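Local coordinates for protein glucosidase (Croceicoccus marinus, PDB 5Z3K) that probably hydrolyses O-glycosidic bonds, as a beta-glucosidase of glycoside hydrolase family 39 built round a TIM barrel, at residues S61-I66 with A124-V129; G155-P158 with L163-S166; D170-M175 with G204-G209. One frame throughout, in Å; residues are numbered along the deposited sequence.

All three contacts lie among the loops and outer helices that follow strands two to five of the eight-stranded barrel. Interactions 2 and 3 are the closest pair, with centres about 11 Å apart. They share an apolar cluster: Phe165 CE2 lies 3.6 Å from Phe172 CB, and Pro158 CB lies 3.7 Å from Phe172 CE2. Interactions 1 and 3 have centres about 18 Å apart but still touch, through Tyr126 OH and Met175 CE at 3.5 Å. Interactions 1 and 2 do not touch; their nearest atoms are about 7 Å apart. Interaction 2 follows the fourth strand, where clan GH-A barrels generally place their acid/base residue, so it probably borders the active site.

Interaction 1. Residues S61-I66 with A124-V129; sequences SRLDTI and AKYEQV
The ring of Tyr126 is approached obliquely by two side chains, Leu63 and Thr65, and a water sits at its hydroxyl edge, in the plane of the ring. The contact belongs to the periphery of a TIM barrel. Residues 61-66 are part of the loop after the second strand, 53-55. Residues 124-129 lie on helix 123-138, which follows the third strand, 104-109.

Leu63 carries most of the packing, and its two methyls divide the work. CD2 comes obliquely to the ring, 3.5 Å from Tyr126 CE1. CD1 turns to the helix body and meets Val129 CG1 at 3.9 Å. The leucine can serve both partners because its CG stands anti to the backbone N (chi1 176°), which carries the forked end out to the helix. The tyrosine also has CG anti to its own N (chi1 -174°), and this swings the ring off the helix toward the loop. Thr65 adds a lighter touch, with CG2 at 4.2 Å from Tyr126 CE1.

The polar end of Thr65 is engaged away from the helix. Its OG1 is hydrogen-bonded to Gln118 O and Asn116 ND2. Thr65 O is hydrogen-bonded to a glycerol, probably from the crystallisation liquor. Trp76 packs on Leu63 as well.

The direct contact is apolar, and the polar link between the segments runs through water. One water donates to Leu63 O at 2.8 Å and is hydrogen-bonded to Tyr126 OH at 2.6 Å.

Interaction 2. Residues G155-P158 with L163-S166; sequences GDQP and LHFS
His164 packs closely into the corner made by Asp156 and Gln157, while Pro158 and Phe165 meet more loosely beside two waters. Both segments sit in the loop after strand 151-154, the fourth of the TIM barrel.

On the tight side, Asp156 OD1 lies at the edge of the imidazole, 2.8 Å from His164 ND1. Carboxylate and ring are nearly coplanar, 14° apart. The same ND1 also faces Asp156 O at 3.1 Å. Both hydrogen bonds are weak because they are bent. Gln157 comes over one face of the ring. Its CB makes a CH-pi contact, 4.1 Å from the His164 ring centroid, and its NE2 reaches round to donate to Asp156 OD1 at 3.0 Å. Its chi1 of -30° lies away from a staggered position, which suggests some strain in fitting the amide there. With an alanine here, CG and the amide go, so Asp156 OD1 would probably lose its NE2 donor and the CE1 end of the imidazole its neighbour.

The other side is wetter. Pro158 CB and Phe165 CB are 4.2 Å apart. One water donates to both Pro158 O and Phe165 O, and it lies in plane at the edge of the phenyl ring. Another accepts from His164 N at 3.0 Å.

Asp156 OD2 pairs with Arg55 in a salt bridge and with Tyr264 OH in a hydrogen bond; OD1 is shared between an amide and an imidazole. The orientation of the His164 ring is probably fixed by the two bent, weak ND1 bonds together with the packing of Gln157 on one face.

Interaction 3. Residues D170-M175 with G204-G209; sequences DQFYEM and GPFREG
Phe206 directs its ring edge onto the face of Phe172, in a T-shaped pair with centroids 5.2 Å apart and planes at 75°. The leading atom is CE1, 3.6 Å from Phe172 CG. CD1 stands over the same face, 4.1 Å above the plane and offset toward the rim. Phe172 CB lies in the plane of the Phe206 ring, at its edge. In Phe172, CG is anti to the backbone N (chi1 -174°), which sends the ring out to meet Phe206. Phe154 and Phe165 also pack on Phe172 edge-to-face.

Tyr173, one residue along, makes the polar part of the contact. Its OH donates to Pro205 O over a short 2.5 Å. The carbonyl oxygen lies near the plane of the tyrosine ring, at its edge. The OH also sits 3.3 Å from Gly209 C, close against the first turn of helix 208-216. Gly209 has no side chain, and the hydroxyl lies against its backbone.

Helices 169-186 and 208-216 are neighbours in the outer layer of the TIM barrel. Helix 169-186 follows the fourth strand, and helix 208-216 follows the fifth. Residues 204-207 form a type I beta turn that leads into helix 208-216, with Arg207 at its N-cap position. Gly204 O accepts from both Arg207 N and Gly209 N.

Glu208 is bound to both ends of the turn. Arg207 grips its carboxylate side-on, with NE on OE1 and NH2 on OE2, the latter at 2.7 Å in a salt bridge. Gly204 N reaches Glu208 OE1 at 3.3 Å, from the opposite face of the carboxylate to Arg207 NE.

Interaction 1. Residues S61-I66 with A124-V129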
# COMPACT_ATOMS: atom_id res chain seq x y z
N SER A 61 -7.77 12.92 -10.25
CA SER A 61 -6.74 12.82 -11.29
C SER A 61 -7.09 11.71 -12.27
O SER A 61 -6.25 10.88 -12.64
CB SER A 61 -5.36 12.56 -10.68
OG SER A 61 -5.04 13.57 -9.75
N ARG A 62 -8.34 11.70 -12.71
CA ARG A 62 -8.85 10.66 -13.59
C ARG A 62 -8.81 11.11 -15.04
O ARG A 62 -8.99 12.30 -15.35
CB ARG A 62 -10.29 10.29 -13.20
CG ARG A 62 -10.43 9.82 -11.77
CD ARG A 62 -9.80 8.46 -11.57
NE ARG A 62 -9.97 8.05 -10.18
CZ ARG A 62 -11.09 7.54 -9.67
NH1 ARG A 62 -12.17 7.34 -10.44
NH2 ARG A 62 -11.13 7.20 -8.39
N LEU A 63 -8.57 10.16 -15.93
CA LEU A 63 -8.68 10.40 -17.37
C LEU A 63 -10.07 9.89 -17.76
O LEU A 63 -10.23 8.73 -18.14
CB LEU A 63 -7.57 9.71 -18.15
CG LEU A 63 -7.72 9.87 -19.67
CD1 LEU A 63 -7.80 11.34 -20.02
CD2 LEU A 63 -6.58 9.19 -20.43
N ASP A 64 -11.08 10.75 -17.62
CA ASP A 64 -12.43 10.31 -17.89
C ASP A 64 -12.62 10.09 -19.39
O ASP A 64 -11.98 10.74 -20.22
CB ASP A 64 -13.46 11.32 -17.35
CG ASP A 64 -14.79 10.66 -16.99
OD1 ASP A 64 -14.88 9.42 -16.99
OD2 ASP A 64 -15.77 11.39 -16.69
N THR A 65 -13.49 9.14 -19.72
CA THR A 65 -13.70 8.74 -21.11
C THR A 65 -14.88 9.46 -21.75
O THR A 65 -15.19 9.21 -22.91
CB THR A 65 -13.89 7.22 -21.20
OG1 THR A 65 -14.83 6.80 -20.21
CG2 THR A 65 -12.56 6.51 -20.98
N ILE A 66 -15.57 10.32 -21.01
CA ILE A 66 -16.49 11.29 -21.56
C ILE A 66 -16.02 12.67 -21.10
O ILE A 66 -15.10 12.79 -20.29
CB ILE A 66 -17.95 11.02 -21.14
CG1 ILE A 66 -18.07 11.13 -19.62
CG2 ILE A 66 -18.42 9.66 -21.66
CD1 ILE A 66 -19.44 10.77 -19.08
N ALA A 124 -7.41 5.89 -30.79
CA ALA A 124 -6.23 6.60 -31.26
C ALA A 124 -6.02 7.91 -30.50
O ALA A 124 -4.90 8.22 -30.10
CB ALA A 124 -6.35 6.86 -32.77
N LYS A 125 -7.10 8.67 -30.27
CA LYS A 125 -6.96 9.92 -29.52
C LYS A 125 -6.70 9.64 -28.04
O LYS A 125 -5.91 10.35 -27.40
CB LYS A 125 -8.20 10.79 -29.70
CG LYS A 125 -8.03 12.25 -29.20
CD LYS A 125 -9.24 13.10 -29.52
CE LYS A 125 -8.89 14.58 -29.44
NZ LYS A 125 -9.98 15.47 -29.95
N TYR A 126 -7.37 8.63 -27.48
CA TYR A 126 -7.07 8.21 -26.11
C TYR A 126 -5.57 7.96 -25.93
O TYR A 126 -4.95 8.45 -24.97
CB TYR A 126 -7.89 6.96 -25.77
CG TYR A 126 -7.79 6.49 -24.34
CD1 TYR A 126 -8.55 7.08 -23.33
CD2 TYR A 126 -6.95 5.44 -23.99
CE1 TYR A 126 -8.46 6.63 -22.00
CE2 TYR A 126 -6.85 4.99 -22.68
CZ TYR A 126 -7.62 5.59 -21.69
OH TYR A 126 -7.52 5.16 -20.38
N GLU A 127 -4.97 7.24 -26.87
CA GLU A 127 -3.55 6.92 -26.78
C GLU A 127 -2.68 8.18 -26.83
O GLU A 127 -1.71 8.30 -26.07
CB GLU A 127 -3.17 5.93 -27.89
CG GLU A 127 -1.71 5.48 -27.87
CD GLU A 127 -1.43 4.35 -28.86
OE1 GLU A 127 -2.40 3.76 -29.39
OE2 GLU A 127 -0.24 4.05 -29.10
N GLN A 128 -3.01 9.11 -27.70
CA GLN A 128 -2.26 10.33 -27.77
C GLN A 128 -2.35 11.11 -26.44
O GLN A 128 -1.41 11.62 -25.98
CB GLN A 128 -2.80 11.23 -28.88
CG GLN A 128 -2.65 10.76 -30.28
CD GLN A 128 -3.19 11.82 -31.26
OE1 GLN A 128 -4.34 11.84 -31.59
NE2 GLN A 128 -2.35 12.75 -31.63
N VAL A 129 -3.52 11.13 -25.87
CA VAL A 129 -3.72 11.91 -24.65
C VAL A 129 -2.98 11.25 -23.49
O VAL A 129 -2.36 11.93 -22.67
CB VAL A 129 -5.22 12.11 -24.38
CG1 VAL A 129 -5.49 12.55 -22.96
CG2 VAL A 129 -5.77 13.14 -25.37
O HOH W 1 -9.01 6.21 -18.55

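Interaction 2. Residues G155-P158 with L163-S166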
# COMPACT_ATOMS: atom_id res chain seq x y z
N GLY A 155 -6.14 0.52 -15.03
CA GLY A 155 -7.24 -0.27 -14.52
C GLY A 155 -7.54 -0.07 -13.04
O GLY A 155 -6.66 0.29 -12.26
N ASP A 156 -8.79 -0.33 -12.66
CA ASP A 156 -9.15 -0.42 -11.25
C ASP A 156 -10.36 -1.34 -11.14
O ASP A 156 -11.46 -0.94 -11.52
CB ASP A 156 -9.43 0.96 -10.66
CG ASP A 156 -9.66 0.91 -9.16
OD1 ASP A 156 -10.81 0.66 -8.74
OD2 ASP A 156 -8.69 1.10 -8.38
N GLN A 157 -10.15 -2.56 -10.64
CA GLN A 157 -11.22 -3.52 -10.39
C GLN A 157 -12.16 -3.71 -11.59
O GLN A 157 -13.38 -3.59 -11.44
CB GLN A 157 -12.02 -3.11 -9.16
CG GLN A 157 -11.18 -2.37 -8.14
CD GLN A 157 -11.88 -2.08 -6.83
OE1 GLN A 157 -12.58 -2.93 -6.29
NE2 GLN A 157 -11.67 -0.88 -6.31
N PRO A 158 -11.63 -4.03 -12.77
CA PRO A 158 -12.53 -4.31 -13.91
C PRO A 158 -13.41 -5.53 -13.69
O PRO A 158 -14.45 -5.64 -14.35
CB PRO A 158 -11.56 -4.52 -15.09
CG PRO A 158 -10.30 -5.01 -14.43
CD PRO A 158 -10.22 -4.21 -13.16
N LEU A 163 -19.24 -2.33 -12.21
CA LEU A 163 -19.27 -1.09 -11.44
C LEU A 163 -18.05 -0.21 -11.65
O LEU A 163 -18.12 0.99 -11.36
CB LEU A 163 -19.44 -1.43 -9.96
CG LEU A 163 -20.75 -2.15 -9.63
CD1 LEU A 163 -20.87 -2.42 -8.13
CD2 LEU A 163 -21.94 -1.35 -10.12
N HIS A 164 -16.93 -0.76 -12.14
CA HIS A 164 -15.77 0.06 -12.47
C HIS A 164 -15.42 0.08 -13.95
O HIS A 164 -14.72 1.00 -14.39
CB HIS A 164 -14.52 -0.43 -11.70
CG HIS A 164 -14.54 -0.09 -10.25
ND1 HIS A 164 -13.43 0.37 -9.57
CD2 HIS A 164 -15.54 -0.15 -9.33
CE1 HIS A 164 -13.75 0.58 -8.30
NE2 HIS A 164 -15.02 0.28 -8.13
N PHE A 165 -15.88 -0.90 -14.73
CA PHE A 165 -15.65 -0.92 -16.17
C PHE A 165 -16.86 -1.56 -16.84
O PHE A 165 -17.18 -2.72 -16.55
CB PHE A 165 -14.38 -1.71 -16.50
CG PHE A 165 -13.97 -1.60 -17.94
CD1 PHE A 165 -13.37 -0.45 -18.42
CD2 PHE A 165 -14.19 -2.66 -18.81
CE1 PHE A 165 -13.00 -0.35 -19.74
CE2 PHE A 165 -13.82 -2.56 -20.14
CZ PHE A 165 -13.23 -1.41 -20.61
N SER A 166 -17.52 -0.81 -17.72
CA SER A 166 -18.71 -1.32 -18.41
C SER A 166 -18.44 -1.69 -19.87
O SER A 166 -19.38 -2.01 -20.60
CB SER A 166 -19.83 -0.29 -18.34
OG SER A 166 -19.42 0.96 -18.88
O HOH W 2 -16.06 -3.39 -13.20
O HOH W 3 -16.07 -5.15 -16.57

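Interaction 3. Residues D170-M175 with G204-G209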
# COMPACT_ATOMS: atom_id res chain seq x y z
N ASP A 170 -12.26 -7.29 -24.33
CA ASP A 170 -11.48 -6.88 -25.49
C ASP A 170 -11.24 -5.37 -25.50
O ASP A 170 -10.15 -4.91 -25.84
CB ASP A 170 -12.17 -7.30 -26.78
CG ASP A 170 -12.03 -8.78 -27.07
OD1 ASP A 170 -11.00 -9.38 -26.69
OD2 ASP A 170 -12.96 -9.34 -27.69
N GLN A 171 -12.27 -4.59 -25.15
CA GLN A 171 -12.10 -3.15 -25.09
C GLN A 171 -11.11 -2.76 -24.00
O GLN A 171 -10.28 -1.87 -24.20
CB GLN A 171 -13.45 -2.47 -24.86
CG GLN A 171 -14.41 -2.59 -26.05
CD GLN A 171 -15.76 -1.96 -25.78
OE1 GLN A 171 -16.42 -2.26 -24.79
NE2 GLN A 171 -16.18 -1.06 -26.67
N PHE A 172 -11.18 -3.44 -22.86
CA PHE A 172 -10.21 -3.20 -21.79
C PHE A 172 -8.80 -3.56 -22.24
O PHE A 172 -7.85 -2.80 -22.00
CB PHE A 172 -10.60 -3.99 -20.54
CG PHE A 172 -9.73 -3.70 -19.34
CD1 PHE A 172 -8.51 -4.33 -19.17
CD2 PHE A 172 -10.15 -2.79 -18.37
CE1 PHE A 172 -7.70 -4.06 -18.07
CE2 PHE A 172 -9.35 -2.52 -17.26
CZ PHE A 172 -8.12 -3.15 -17.12
N TYR A 173 -8.63 -4.70 -22.92
CA TYR A 173 -7.30 -5.11 -23.36
C TYR A 173 -6.71 -4.12 -24.35
O TYR A 173 -5.52 -3.79 -24.29
CB TYR A 173 -7.33 -6.51 -24.00
CG TYR A 173 -7.99 -7.62 -23.20
CD1 TYR A 173 -8.05 -7.58 -21.81
CD2 TYR A 173 -8.54 -8.72 -23.85
CE1 TYR A 173 -8.65 -8.62 -21.08
CE2 TYR A 173 -9.15 -9.75 -23.14
CZ TYR A 173 -9.20 -9.70 -21.77
OH TYR A 173 -9.81 -10.74 -21.08
N GLU A 174 -7.51 -3.66 -25.31
CA GLU A 174 -6.97 -2.75 -26.32
C GLU A 174 -6.58 -1.43 -25.68
O GLU A 174 -5.58 -0.81 -26.07
CB GLU A 174 -7.98 -2.55 -27.45
CG GLU A 174 -8.18 -3.79 -28.31
CD GLU A 174 -6.90 -4.22 -29.04
OE1 GLU A 174 -6.52 -5.41 -28.94
OE2 GLU A 174 -6.29 -3.37 -29.73
N MSE A 175 -7.35 -0.99 -24.69
CA MSE A 175 -7.02 0.21 -23.94
C MSE A 175 -5.73 0.03 -23.15
O MSE A 175 -4.89 0.94 -23.09
CB MSE A 175 -8.17 0.57 -23.00
CG MSE A 175 -9.34 1.22 -23.67
SE MSE A 175 -10.81 1.55 -22.47
CE MSE A 175 -10.10 3.08 -21.45
N GLY A 204 -11.11 -15.57 -14.49
CA GLY A 204 -11.93 -14.64 -15.24
C GLY A 204 -11.20 -13.90 -16.34
O GLY A 204 -9.98 -14.04 -16.52
N PRO A 205 -11.95 -13.09 -17.09
CA PRO A 205 -11.35 -12.35 -18.20
C PRO A 205 -10.32 -11.30 -17.77
O PRO A 205 -9.48 -10.89 -18.58
CB PRO A 205 -12.56 -11.69 -18.87
CG PRO A 205 -13.57 -11.58 -17.80
CD PRO A 205 -13.39 -12.81 -16.94
N PHE A 206 -10.34 -10.86 -16.51
CA PHE A 206 -9.35 -9.89 -16.07
C PHE A 206 -8.25 -10.52 -15.23
O PHE A 206 -7.39 -9.80 -14.71
CB PHE A 206 -10.06 -8.74 -15.34
CG PHE A 206 -11.05 -8.04 -16.20
CD1 PHE A 206 -10.62 -7.23 -17.25
CD2 PHE A 206 -12.41 -8.24 -16.03
CE1 PHE A 206 -11.53 -6.61 -18.08
CE2 PHE A 206 -13.33 -7.62 -16.85
CZ PHE A 206 -12.89 -6.80 -17.88
N ARG A 207 -8.24 -11.84 -15.11
CA ARG A 207 -7.08 -12.54 -14.59
C ARG A 207 -6.46 -13.35 -15.73
O ARG A 207 -5.56 -12.87 -16.42
CB ARG A 207 -7.45 -13.42 -13.40
CG ARG A 207 -6.25 -13.85 -12.55
CD ARG A 207 -6.66 -14.64 -11.31
NE ARG A 207 -7.05 -16.01 -11.66
CZ ARG A 207 -7.26 -16.99 -10.78
NH1 ARG A 207 -7.10 -16.75 -9.48
NH2 ARG A 207 -7.61 -18.20 -11.19
N GLU A 208 -6.95 -14.58 -15.95
CA GLU A 208 -6.45 -15.41 -17.05
C GLU A 208 -6.59 -14.70 -18.40
O GLU A 208 -5.66 -14.69 -19.21
CB GLU A 208 -7.18 -16.75 -17.06
CG GLU A 208 -6.69 -17.74 -16.02
CD GLU A 208 -7.35 -17.57 -14.65
OE1 GLU A 208 -7.97 -16.51 -14.39
OE2 GLU A 208 -7.23 -18.51 -13.83
N GLY A 209 -7.76 -14.11 -18.66
CA GLY A 209 -7.98 -13.47 -19.95
C GLY A 209 -7.07 -12.28 -20.19
O GLY A 209 -6.65 -12.03 -21.33